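Local coordinates for protein beta-glucosidase (Chaetomella raphigera, PDB 6JXG) that probably hydrolyses terminal, non-reducing beta-D-glucosyl residues with release of beta-D-glucose, as a family 3 glycoside hydrolase of cellulose breakdown, at residues G37-N42 / V304-W309; L54-G59 / I103-G108; F65-T70 / G311-P316; A98-I103 / P316-D321; S370-D375 / T387-Y392. All blocks are in the same frame, centred on the assembly; numbering follows the deposited sequence.

Contact 1: G37-N42 / V304-W309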
# COMPACT_ATOMS: atom_id res chain seq x y z
N GLY A 37 -7.30 -4.43 26.91
CA GLY A 37 -6.01 -3.81 26.94
C GLY A 37 -5.97 -2.43 26.35
O GLY A 37 -6.99 -1.93 25.84
N PRO A 38 -4.81 -1.76 26.43
CA PRO A 38 -4.74 -0.40 25.97
C PRO A 38 -4.55 -0.27 24.45
O PRO A 38 -4.85 0.77 23.87
CB PRO A 38 -3.49 0.13 26.65
CG PRO A 38 -2.61 -1.06 26.75
CD PRO A 38 -3.57 -2.18 27.13
N CYS A 39 -4.11 -1.33 23.83
CA CYS A 39 -3.85 -1.37 22.39
C CYS A 39 -5.06 -1.94 21.61
O CYS A 39 -5.98 -2.49 22.18
CB CYS A 39 -2.58 -2.20 22.12
SG CYS A 39 -1.18 -1.55 23.08
N VAL A 40 -4.98 -1.88 20.28
CA VAL A 40 -6.03 -2.42 19.43
C VAL A 40 -6.22 -3.91 19.72
O VAL A 40 -7.35 -4.44 19.61
CB VAL A 40 -5.72 -2.08 17.94
CG1 VAL A 40 -6.73 -2.69 16.96
CG2 VAL A 40 -5.79 -0.57 17.82
N GLY A 41 -5.13 -4.55 20.06
CA GLY A 41 -5.09 -5.95 20.55
C GLY A 41 -3.99 -6.12 21.57
O GLY A 41 -2.94 -5.49 21.47
N ASN A 42 -4.22 -6.99 22.54
CA ASN A 42 -3.15 -7.36 23.49
C ASN A 42 -3.25 -8.80 23.88
O ASN A 42 -4.33 -9.40 23.89
CB ASN A 42 -3.24 -6.53 24.80
CG ASN A 42 -2.83 -5.09 24.65
OD1 ASN A 42 -1.60 -4.69 24.78
ND2 ASN A 42 -3.83 -4.26 24.50
N VAL A 304 4.09 0.58 27.33
CA VAL A 304 2.95 1.36 26.89
C VAL A 304 2.46 2.17 28.09
O VAL A 304 2.19 1.56 29.13
CB VAL A 304 1.85 0.39 26.41
CG1 VAL A 304 0.53 1.12 26.21
CG2 VAL A 304 2.34 -0.27 25.10
N THR A 305 2.34 3.50 27.97
CA THR A 305 1.84 4.37 29.07
C THR A 305 0.61 5.15 28.64
O THR A 305 0.20 6.15 29.24
CB THR A 305 2.97 5.31 29.56
OG1 THR A 305 3.27 6.30 28.57
CG2 THR A 305 4.28 4.47 29.88
N TRP A 306 -0.01 4.71 27.56
CA TRP A 306 -1.13 5.40 26.99
C TRP A 306 -2.30 4.38 26.78
O TRP A 306 -2.13 3.15 26.97
CB TRP A 306 -0.78 6.01 25.61
CG TRP A 306 -0.05 5.10 24.75
CD1 TRP A 306 1.26 4.96 24.71
CD2 TRP A 306 -0.59 4.13 23.86
NE1 TRP A 306 1.62 3.97 23.86
CE2 TRP A 306 0.49 3.45 23.30
CE3 TRP A 306 -1.89 3.77 23.47
CZ2 TRP A 306 0.32 2.41 22.41
CZ3 TRP A 306 -2.04 2.72 22.53
CH2 TRP A 306 -0.97 2.12 21.97
N SER A 307 -3.46 4.89 26.42
CA SER A 307 -4.57 4.01 26.00
C SER A 307 -5.15 4.46 24.68
O SER A 307 -5.33 5.66 24.42
CB SER A 307 -5.69 4.01 27.08
OG SER A 307 -6.83 3.19 26.86
N SER A 308 -5.55 3.48 23.86
CA SER A 308 -6.37 3.76 22.67
C SER A 308 -7.71 4.36 22.98
O SER A 308 -8.34 4.97 22.12
CB SER A 308 -6.55 2.43 21.91
OG SER A 308 -5.29 1.97 21.36
N TRP A 309 -8.23 4.16 24.20
CA TRP A 309 -9.66 4.37 24.46
C TRP A 309 -9.88 5.62 25.37
O TRP A 309 -11.01 5.94 25.71
CB TRP A 309 -10.27 3.13 25.12
CG TRP A 309 -9.67 1.85 24.62
CD1 TRP A 309 -8.88 0.98 25.30
CD2 TRP A 309 -9.72 1.37 23.27
NE1 TRP A 309 -8.44 -0.04 24.47
CE2 TRP A 309 -8.99 0.15 23.23
CE3 TRP A 309 -10.37 1.80 22.12
CZ2 TRP A 309 -8.80 -0.53 22.08
CZ3 TRP A 309 -10.23 1.08 20.98
CH2 TRP A 309 -9.48 -0.07 20.96
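Three hydrogen bonds join residues 37-42 to residues 304-309, and all of them end on backbone carbonyls of the first segment. Pro-38 O takes two. Ser-308 N donates to Pro-38 O at 2.8 Å and nearly straight, at 162°. Ser-308 OG donates to Pro-38 O at 2.8 Å as well. A chi1 of -67° sets this hydroxyl beside its own backbone N, so one residue grips the oxygen twice. Trp-309 NE1 donates to Gly-37 O at 2.7 Å, with the acceptor in the indole plane. On the same ring, Trp-309 CZ2 meets Cys-39 O edge-on at 3.4 Å. Within the second segment, Ser-307 OG accepts from Trp-309 N and forms an ST turn.

The apolar contacts lie around Pro-38 and Cys-39. Pro-38 CG meets Val-304 CG1 at 3.9 Å, the two side chains crossing obliquely. Cys-39 SG lies 3.8 Å from Trp-306 CH2, an oblique sulfur-aromatic contact. Val-304 CG1 also covers one face of the Trp-306 ring near its rim.

Cys-39 is disulfide-bonded to Cys-55 of strand 55-57. Val-40 and Gly-41 form a classic beta bulge opposite Tyr-56 of that strand. Trp-306 NE1 bonds to Leu-101 O, just past helix 84-100. The contact sets the connection between helices 278-294 and 323-332 against residues 37-40, which lead into strand 41-42 at the edge of the sheet.

Contact 2: L54-G59 / I103-G108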
# COMPACT_ATOMS: atom_id res chain seq x y z
N LEU A 54 1.88 -8.10 25.18
CA LEU A 54 2.17 -7.73 23.78
C LEU A 54 1.11 -6.80 23.20
O LEU A 54 -0.10 -7.09 23.32
CB LEU A 54 2.32 -8.93 22.85
CG LEU A 54 3.53 -9.80 23.22
CD1 LEU A 54 3.41 -11.15 22.51
CD2 LEU A 54 4.83 -9.13 22.78
N CYS A 55 1.57 -5.73 22.54
CA CYS A 55 0.72 -4.62 22.10
C CYS A 55 0.69 -4.66 20.56
O CYS A 55 1.76 -4.56 19.91
CB CYS A 55 1.29 -3.29 22.60
SG CYS A 55 0.46 -1.81 21.90
N TYR A 56 -0.54 -4.84 20.03
CA TYR A 56 -0.78 -4.83 18.59
C TYR A 56 -1.56 -3.56 18.28
O TYR A 56 -2.67 -3.34 18.86
CB TYR A 56 -1.65 -6.04 18.23
CG TYR A 56 -1.03 -7.42 18.40
CD1 TYR A 56 -0.67 -8.20 17.29
CD2 TYR A 56 -0.89 -7.98 19.62
CE1 TYR A 56 -0.15 -9.43 17.45
CE2 TYR A 56 -0.33 -9.22 19.80
CZ TYR A 56 0.02 -9.97 18.70
OH TYR A 56 0.54 -11.22 18.90
N GLN A 57 -1.01 -2.74 17.39
CA GLN A 57 -1.59 -1.43 17.14
C GLN A 57 -1.70 -1.15 15.61
O GLN A 57 -0.75 -1.35 14.85
CB GLN A 57 -0.82 -0.31 17.84
CG GLN A 57 -1.59 1.01 17.89
CD GLN A 57 -2.69 0.98 18.95
OE1 GLN A 57 -2.83 0.01 19.72
NE2 GLN A 57 -3.47 2.06 19.01
N ASP A 58 -2.86 -0.64 15.22
CA ASP A 58 -3.04 -0.08 13.84
C ASP A 58 -2.21 1.24 13.72
O ASP A 58 -1.79 1.85 14.74
CB ASP A 58 -4.50 0.25 13.59
CG ASP A 58 -5.38 -0.95 13.32
OD1 ASP A 58 -4.89 -1.82 12.61
OD2 ASP A 58 -6.54 -0.99 13.83
N GLY A 59 -1.91 1.69 12.52
CA GLY A 59 -2.22 1.00 11.28
C GLY A 59 -1.08 1.25 10.32
O GLY A 59 -0.01 1.66 10.72
N ILE A 103 4.81 -0.16 21.28
CA ILE A 103 4.01 -1.05 20.40
C ILE A 103 4.85 -2.21 19.95
O ILE A 103 5.93 -2.04 19.35
CB ILE A 103 3.42 -0.26 19.21
CG1 ILE A 103 2.45 0.76 19.76
CG2 ILE A 103 2.74 -1.20 18.19
CD1 ILE A 103 1.91 1.74 18.78
N ASN A 104 4.38 -3.44 20.21
CA ASN A 104 5.15 -4.58 19.76
C ASN A 104 4.98 -4.93 18.25
O ASN A 104 5.99 -5.21 17.55
CB ASN A 104 4.89 -5.84 20.60
CG ASN A 104 5.41 -5.69 22.05
OD1 ASN A 104 6.65 -5.85 22.38
ND2 ASN A 104 4.52 -5.33 22.89
N VAL A 105 3.73 -4.92 17.81
CA VAL A 105 3.35 -5.30 16.45
C VAL A 105 2.56 -4.14 15.88
O VAL A 105 1.51 -3.78 16.42
CB VAL A 105 2.50 -6.58 16.43
CG1 VAL A 105 2.20 -6.98 14.99
CG2 VAL A 105 3.28 -7.68 17.19
N GLN A 106 3.09 -3.57 14.80
CA GLN A 106 2.41 -2.51 14.06
C GLN A 106 1.68 -3.16 12.89
O GLN A 106 2.32 -3.83 12.07
CB GLN A 106 3.42 -1.48 13.58
CG GLN A 106 2.79 -0.20 13.06
CD GLN A 106 1.97 0.55 14.07
OE1 GLN A 106 2.19 0.47 15.29
NE2 GLN A 106 1.03 1.35 13.57
N LEU A 107 0.37 -2.87 12.76
CA LEU A 107 -0.47 -3.67 11.86
C LEU A 107 -0.42 -3.09 10.44
O LEU A 107 -1.36 -2.42 9.99
CB LEU A 107 -1.92 -3.76 12.42
CG LEU A 107 -1.97 -4.49 13.78
CD1 LEU A 107 -3.36 -4.43 14.34
CD2 LEU A 107 -1.47 -5.93 13.71
N GLY A 108 0.72 -3.30 9.78
CA GLY A 108 0.88 -3.04 8.34
C GLY A 108 2.28 -3.53 7.94
O GLY A 108 3.10 -3.92 8.80
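Residues 55-57 and 105-106 pair as parallel strands, with Tyr-56 opposite Val-105 and Gln-57 opposite Gln-106. Val-105 N donates to Cys-55 O at 2.9 Å, and Gln-57 N to Val-105 O at 2.9 Å; both run nearly along the C=O axis. Leu-107 N reaches Gln-57 O at 2.8 Å from above the carbonyl plane.

Tyr-56 and Val-105 lie side by side. Val-105 CG2 sits over one ring face, 4.2 Å from the ring centroid of Tyr-56, as a CH-pi contact. On the other face of the sheet, Ile-103 CD1 packs on Gln-57 CB at 3.5 Å. Gln-106 bends at chi2 (61°), which turns its amide toward the end of the other segment. Its NE2 donates to Gly-59 O at 3.0 Å, on a lone pair. Gly-59 follows a cis peptide bond. An alanine in place of Gln-106 would remove this amide and would probably leave the backbone after the cis peptide, at Gly-59, less firmly held. Asp-58 points its OD2 to Arg-64 in a salt bridge.

Helix 84-100 lies in the connection between the strands and packs on Ile-103 and Gln-106. This is a beta-alpha-beta crossover, the repeating element of a TIM barrel, consistent with the N-terminal domain of family 3.

Contact 3: F65-T70 / G311-P316. With NAG (2-acetamido-2-deoxy-beta-D-glucopyranose), chain B.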
# COMPACT_ATOMS: atom_id res chain seq x y z
N PHE A 65 -5.10 6.18 16.95
CA PHE A 65 -5.69 6.65 18.24
C PHE A 65 -4.74 7.58 19.03
O PHE A 65 -5.17 8.59 19.61
CB PHE A 65 -6.20 5.49 19.14
CG PHE A 65 -7.30 4.65 18.52
CD1 PHE A 65 -8.54 5.20 18.24
CD2 PHE A 65 -7.14 3.30 18.28
CE1 PHE A 65 -9.58 4.45 17.70
CE2 PHE A 65 -8.22 2.55 17.76
CZ PHE A 65 -9.42 3.13 17.48
N VAL A 66 -3.47 7.23 19.12
CA VAL A 66 -2.52 7.94 19.97
C VAL A 66 -2.22 9.36 19.45
O VAL A 66 -2.05 9.59 18.24
CB VAL A 66 -1.23 7.13 20.07
CG1 VAL A 66 -0.22 7.77 20.98
CG2 VAL A 66 -1.53 5.73 20.53
N GLN A 67 -2.16 10.32 20.37
CA GLN A 67 -1.87 11.66 20.01
C GLN A 67 -0.34 11.86 19.84
O GLN A 67 0.49 11.01 20.30
CB GLN A 67 -2.45 12.65 21.03
CG GLN A 67 -3.92 12.55 21.26
CD GLN A 67 -4.66 12.65 19.96
OE1 GLN A 67 -4.50 13.63 19.28
NE2 GLN A 67 -5.41 11.60 19.57
N ASN A 68 -0.00 12.97 19.18
CA ASN A 68 1.41 13.34 18.96
C ASN A 68 2.15 12.25 18.23
O ASN A 68 3.27 11.92 18.58
CB ASN A 68 2.11 13.62 20.27
CG ASN A 68 1.98 15.04 20.69
OD1 ASN A 68 1.91 15.96 19.84
ND2 ASN A 68 1.92 15.26 21.99
N VAL A 69 1.52 11.76 17.15
CA VAL A 69 2.17 10.87 16.23
C VAL A 69 2.08 11.50 14.80
O VAL A 69 1.39 12.48 14.58
CB VAL A 69 1.50 9.48 16.24
CG1 VAL A 69 1.50 8.90 17.63
CG2 VAL A 69 0.09 9.55 15.69
N THR A 70 2.79 10.93 13.87
CA THR A 70 2.80 11.41 12.49
C THR A 70 1.72 10.69 11.67
O THR A 70 1.62 9.47 11.70
CB THR A 70 4.18 11.18 11.85
OG1 THR A 70 5.16 11.93 12.58
CG2 THR A 70 4.26 11.65 10.39
N GLY A 311 -8.69 8.75 24.56
CA GLY A 311 -8.34 9.85 23.65
C GLY A 311 -6.95 9.73 23.10
O GLY A 311 -6.47 10.63 22.44
N GLY A 312 -6.25 8.63 23.42
CA GLY A 312 -4.89 8.42 22.94
C GLY A 312 -3.85 9.15 23.76
O GLY A 312 -2.81 9.58 23.23
N LEU A 313 -4.14 9.27 25.05
CA LEU A 313 -3.34 10.14 25.95
C LEU A 313 -2.49 9.31 26.86
O LEU A 313 -2.82 8.19 27.23
CB LEU A 313 -4.27 11.05 26.75
CG LEU A 313 -5.22 11.91 25.89
CD1 LEU A 313 -6.19 12.71 26.72
CD2 LEU A 313 -4.38 12.83 25.06
N GLY A 314 -1.38 9.91 27.27
CA GLY A 314 -0.49 9.34 28.28
C GLY A 314 0.92 9.04 27.76
O GLY A 314 1.85 8.74 28.54
N GLY A 315 1.09 9.02 26.45
CA GLY A 315 2.38 8.76 25.83
C GLY A 315 3.31 9.95 25.55
O GLY A 315 2.90 11.10 25.60
N PRO A 316 4.56 9.69 25.21
CA PRO A 316 5.44 10.81 24.83
C PRO A 316 5.15 11.33 23.40
O PRO A 316 4.45 10.63 22.58
CB PRO A 316 6.78 10.19 24.91
CG PRO A 316 6.56 8.79 24.53
CD PRO A 316 5.27 8.42 25.16
C1 NAG B . 1.85 16.60 22.51
C2 NAG B . 0.99 16.79 23.76
C3 NAG B . 1.22 18.20 24.29
C4 NAG B . 2.69 18.33 24.61
C5 NAG B . 3.40 18.19 23.27
C6 NAG B . 4.90 18.44 23.27
C7 NAG B . -1.12 15.59 23.90
C8 NAG B . -2.57 15.48 23.51
N2 NAG B . -0.42 16.62 23.45
O3 NAG B . 0.45 18.34 25.46
O4 NAG B . 2.93 19.59 25.21
O5 NAG B . 3.20 16.86 22.87
O6 NAG B . 5.35 17.71 24.39
O7 NAG B . -0.61 14.75 24.62
O HOH W 1 1.82 10.10 22.56
O HOH W 2 2.17 13.49 23.95
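Gln-67 NE2 is the best-held polar atom, with three acceptors around it. The strongest is Asp-389 OD2, outside the two segments. The other two bonds are weak: Gln-67 NE2 lies 3.0 Å from Phe-65 O and 3.2 Å from Gly-311 O. A bend at chi2 (-54°) folds the side chain back so that the amide nitrogen reaches these carbonyls. The backbone adds a much straighter bond. Gln-67 N donates to Gly-312 O at 3.0 Å and 176°, on a lone pair of the carbonyl.

Gly-312 has a positive phi and packs very closely. Its CA lies 3.3 Å from Phe-65 O, and a side chain there would run into that oxygen.

Two waters bridge the segments. Water 1 donates to Gln-67 O and to Pro-316 O. Water 2 accepts from Asn-68 ND2 and donates to Gly-315 O and to NAG O7. The NAG is N-linked to Asn-68 ND2. Its acetamide methyl, NAG C8, lies 3.6 Å from Leu-313 CD2 and 3.8 Å from Gln-67 CB, so the sugar leans on both segments.

Residues 65-70 belong to the loop between strand 55-57 and helix 75-79. Residues 311-316 lie between helices 278-294 and 323-332. Val-66 packs on Trp-306, and Thr-70 OG1 bonds to Glu-97 of helix 84-100.

Contact 4: A98-I103 / P316-D321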
# COMPACT_ATOMS: atom_id res chain seq x y z
N ALA A 98 6.34 3.61 16.62
CA ALA A 98 5.71 2.45 17.21
C ALA A 98 6.58 1.99 18.43
O ALA A 98 6.08 1.81 19.57
CB ALA A 98 5.58 1.35 16.17
N LYS A 99 7.89 1.78 18.21
CA LYS A 99 8.77 1.34 19.28
C LYS A 99 8.75 2.30 20.47
O LYS A 99 8.71 1.87 21.64
CB LYS A 99 10.22 1.18 18.76
CG LYS A 99 11.22 0.98 19.92
CD LYS A 99 12.49 0.22 19.53
CE LYS A 99 13.45 0.11 20.75
NZ LYS A 99 14.92 0.19 20.37
N ALA A 100 8.84 3.59 20.16
CA ALA A 100 8.94 4.61 21.20
C ALA A 100 7.67 4.60 22.10
O ALA A 100 7.75 4.96 23.27
CB ALA A 100 9.21 5.96 20.57
N LEU A 101 6.52 4.22 21.53
CA LEU A 101 5.28 4.00 22.25
C LEU A 101 5.10 2.63 22.91
O LEU A 101 4.07 2.38 23.51
CB LEU A 101 4.13 4.20 21.25
CG LEU A 101 4.00 5.67 20.79
CD1 LEU A 101 2.89 5.84 19.74
CD2 LEU A 101 3.76 6.67 21.91
N GLY A 102 6.04 1.71 22.71
CA GLY A 102 6.02 0.41 23.31
C GLY A 102 5.13 -0.54 22.51
O GLY A 102 4.78 -1.59 22.97
N ILE A 103 4.81 -0.16 21.28
CA ILE A 103 4.01 -1.05 20.40
C ILE A 103 4.85 -2.21 19.95
O ILE A 103 5.93 -2.04 19.35
CB ILE A 103 3.42 -0.26 19.21
CG1 ILE A 103 2.45 0.76 19.76
CG2 ILE A 103 2.74 -1.20 18.19
CD1 ILE A 103 1.91 1.74 18.78
N PRO A 316 4.56 9.69 25.21
CA PRO A 316 5.44 10.81 24.83
C PRO A 316 5.15 11.33 23.40
O PRO A 316 4.45 10.63 22.58
CB PRO A 316 6.78 10.19 24.91
CG PRO A 316 6.56 8.79 24.53
CD PRO A 316 5.27 8.42 25.16
N ASN A 317 5.69 12.50 23.08
CA ASN A 317 5.52 13.00 21.72
C ASN A 317 6.59 12.30 20.91
O ASN A 317 7.76 12.48 21.19
CB ASN A 317 5.69 14.47 21.68
CG ASN A 317 5.90 15.01 20.27
OD1 ASN A 317 5.42 14.47 19.30
ND2 ASN A 317 6.55 16.13 20.19
N VAL A 318 6.18 11.47 19.97
CA VAL A 318 7.15 10.67 19.22
C VAL A 318 7.37 11.17 17.78
O VAL A 318 7.98 10.48 17.00
CB VAL A 318 6.74 9.17 19.24
CG1 VAL A 318 6.66 8.60 20.66
CG2 VAL A 318 5.43 8.94 18.56
N GLN A 319 6.87 12.34 17.41
CA GLN A 319 6.92 12.80 16.01
C GLN A 319 8.32 12.97 15.46
O GLN A 319 8.53 12.81 14.27
CB GLN A 319 6.20 14.10 15.83
CG GLN A 319 4.70 13.95 16.08
CD GLN A 319 3.99 15.27 15.91
OE1 GLN A 319 3.90 15.79 14.82
NE2 GLN A 319 3.52 15.84 17.02
N ALA A 320 9.25 13.35 16.34
CA ALA A 320 10.62 13.52 15.95
C ALA A 320 10.67 14.41 14.67
O ALA A 320 9.96 15.40 14.62
CB ALA A 320 11.28 12.15 15.79
N ASP A 321 11.51 14.06 13.69
CA ASP A 321 11.66 14.80 12.45
C ASP A 321 10.92 14.09 11.31
O ASP A 321 11.24 14.26 10.12
CB ASP A 321 13.18 14.95 12.11
CG ASP A 321 13.88 13.63 11.97
OD1 ASP A 321 14.96 13.63 11.39
OD2 ASP A 321 13.38 12.58 12.38
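Val-318 carries this contact with one methyl. Its CG1 meets two side chains at once: Val-318 CG1 lies 3.7 Å from Ala-100 CB and 3.7 Å from Leu-101 CD2. The second methyl reaches less closely, with Val-318 CG2 at 4.2 Å from Leu-101 CD1. Pro-316 adds one ring carbon: its CD lies 4.0 Å from Leu-101 CD2. Leu-101 crosses both partners obliquely. All of these contacts are apolar.

The torsions place these groups. In Leu-101, a chi1 of -68° puts CG beside the backbone N. A chi2 of 177° sets CD1 anti to CA, which leaves CD2 as the branch turned to Val-318 CG1 and Pro-316. In Val-318, CG1 stands beside the backbone N and CG2 takes the crowded position. An alanine at Leu-101 would lose both methyls that touch Val-318 and the contact with Pro-316, and would probably loosen the packing of the loop on the helix end.

The end of helix 84-100 is a Schellman motif. Gly-102 leaves the helix with a phi of 82°. Ile-103 N bonds to Ala-98 O at 2.9 Å, and Gly-102 N to Lys-99 O at 2.9 Å. In the other segment, Asn-317 OD1 accepts from Gln-319 N at 3.2 Å, an Asx turn. Gln-319 NE2 donates to the same oxygen. Both donors come from above the plane of the Asn-317 carbonyl.

Farther out, Ile-103 O bonds to Tyr-301 OH. The backbone of Val-318 bonds to Asn-68, the glycosylated asparagine, and Asn-317 touches the sugar on it.

Contact 5: S370-D375 / T387-Y392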
# COMPACT_ATOMS: atom_id res chain seq x y z
N SER A 370 -14.96 10.37 13.07
CA SER A 370 -14.42 9.16 13.65
C SER A 370 -13.77 8.30 12.55
O SER A 370 -14.37 8.07 11.48
CB SER A 370 -15.57 8.40 14.31
OG SER A 370 -15.11 7.18 14.82
N ASP A 371 -12.55 7.85 12.78
CA ASP A 371 -11.83 7.03 11.80
C ASP A 371 -11.77 7.66 10.40
O ASP A 371 -11.64 6.97 9.43
CB ASP A 371 -12.43 5.61 11.72
CG ASP A 371 -12.34 4.85 13.04
OD1 ASP A 371 -11.41 5.11 13.82
OD2 ASP A 371 -13.17 3.94 13.24
N ARG A 372 -11.80 8.99 10.34
CA ARG A 372 -11.75 9.82 9.09
C ARG A 372 -12.93 9.48 8.16
O ARG A 372 -12.83 9.64 6.92
CB ARG A 372 -10.42 9.68 8.34
CG ARG A 372 -9.20 9.64 9.24
CD ARG A 372 -8.90 11.03 9.80
NE ARG A 372 -9.72 11.37 10.97
CZ ARG A 372 -9.45 11.09 12.22
NH1 ARG A 372 -10.30 11.47 13.15
NH2 ARG A 372 -8.33 10.49 12.56
N GLY A 373 -14.05 9.11 8.77
CA GLY A 373 -15.27 8.69 8.04
C GLY A 373 -16.09 9.84 7.52
O GLY A 373 -17.31 9.90 7.72
N CYS A 374 -15.48 10.71 6.76
CA CYS A 374 -16.18 11.66 5.94
C CYS A 374 -15.21 12.16 4.86
O CYS A 374 -13.95 12.07 5.02
CB CYS A 374 -16.65 12.86 6.82
SG CYS A 374 -15.35 13.96 7.43
N ASP A 375 -15.76 12.84 3.83
CA ASP A 375 -14.95 13.52 2.81
C ASP A 375 -15.32 15.00 2.83
O ASP A 375 -16.02 15.49 1.95
CB ASP A 375 -15.20 12.90 1.44
CG ASP A 375 -14.36 13.51 0.32
OD1 ASP A 375 -13.35 14.13 0.61
OD2 ASP A 375 -14.77 13.42 -0.87
N THR A 387 -5.85 4.39 9.65
CA THR A 387 -5.87 5.81 9.93
C THR A 387 -5.05 6.18 11.12
O THR A 387 -4.60 5.32 11.89
CB THR A 387 -7.32 6.33 10.09
OG1 THR A 387 -8.03 5.64 11.14
CG2 THR A 387 -8.08 6.13 8.68
N ALA A 388 -4.96 7.49 11.33
CA ALA A 388 -4.26 8.13 12.46
C ALA A 388 -4.91 9.50 12.64
O ALA A 388 -5.55 9.97 11.71
CB ALA A 388 -2.81 8.32 12.21
N ASP A 389 -4.69 10.10 13.81
CA ASP A 389 -5.16 11.47 14.11
C ASP A 389 -4.07 12.38 13.57
O ASP A 389 -2.90 12.09 13.77
CB ASP A 389 -5.36 11.65 15.58
CG ASP A 389 -6.68 11.04 16.09
OD1 ASP A 389 -7.36 10.27 15.36
OD2 ASP A 389 -7.02 11.39 17.23
N PHE A 390 -4.44 13.37 12.75
CA PHE A 390 -3.48 14.31 12.25
C PHE A 390 -2.98 15.17 13.40
O PHE A 390 -3.82 15.68 14.16
CB PHE A 390 -4.12 15.27 11.25
CG PHE A 390 -4.62 14.62 9.98
CD1 PHE A 390 -3.76 14.38 8.97
CD2 PHE A 390 -5.97 14.30 9.82
CE1 PHE A 390 -4.20 13.85 7.76
CE2 PHE A 390 -6.43 13.77 8.64
CZ PHE A 390 -5.54 13.53 7.61
N PRO A 391 -1.65 15.35 13.53
CA PRO A 391 -1.17 16.37 14.50
C PRO A 391 -1.43 17.80 13.97
O PRO A 391 -1.47 18.73 14.75
CB PRO A 391 0.34 16.12 14.61
CG PRO A 391 0.70 15.40 13.35
CD PRO A 391 -0.54 14.70 12.83
N TYR A 392 -1.63 17.91 12.68
CA TYR A 392 -1.95 19.15 11.95
C TYR A 392 -2.19 18.65 10.53
O TYR A 392 -1.89 17.49 10.23
CB TYR A 392 -0.78 20.15 12.00
CG TYR A 392 0.50 19.67 11.39
CD1 TYR A 392 0.75 19.79 10.02
CD2 TYR A 392 1.48 19.05 12.17
CE1 TYR A 392 1.90 19.31 9.45
CE2 TYR A 392 2.66 18.58 11.60
CZ TYR A 392 2.85 18.69 10.21
OH TYR A 392 4.04 18.21 9.63
O HOH W 3 -8.91 5.87 13.70
O HOH W 4 -10.12 10.79 16.04
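Two bends, at chi2 (-74°) and chi3 (82°), fold the side chain of Arg-372 over the start of residues 387-392. Asp-371 and Arg-372 both have positive phi, which turns the backbone so that CB of Arg-372 points toward the other segment. The fold brings NH2 between two acceptors. Arg-372 NH2 donates to Ala-388 O at 3.0 Å from above the carbonyl plane. It also forms a salt bridge to Asp-389 OD1 at 3.0 Å. The guanidinium meets this oxygen edge-on, but the carboxylate is turned 65° against it. Water 4 closes a second path. It accepts from Arg-372 NH1 and donates to Asp-389 OD1 at 2.9 Å. The other carboxylate oxygen, Asp-389 OD2, takes Gln-67 NE2.

The aliphatic part of the arginine is also packed. Arg-372 CG touches Thr-387 CG2 at 3.7 Å, and Arg-372 CD lies 3.9 Å from Phe-390 CE2.

Water 3 forms a separate bridge. It donates to Asp-371 OD1 at 2.6 Å and to Thr-387 OG1 at 2.7 Å. Thr-387 OG1 is also hydrogen-bonded to Gly-384 O. Asp-371 is held further by Arg-64 and Tyr-444.

Gly-373 centres an inverse gamma turn beside the Cys-369 to Cys-374 disulfide. The contact ties together two parts of one loop, between strand 351-355 and helix 396-406, in the family 3 C-terminal domain; Arg-64 and Gln-67 link it to the N-terminal domain.

How the contacts relate
From the N terminus, residues 37-42 come first, and contact 1 closes the longest loop when the chain returns at 304-309. Contact 2 closes early, at 103-108, and is nested inside that loop. Contacts 3 and 4 open within it and close beyond it, at 311-316 and 316-321, so both cross contact 1. They also cross contact 2 and each other. Contacts 2 and 4 share Ile-103, and contacts 3 and 4 share Pro-316. Together these four tie the first barrel strands and the end of helix 84-100 to the long connection before helix 323-332. Contact 5 follows in series in the C-terminal domain and touches contact 3 through Asp-389 and Gln-67.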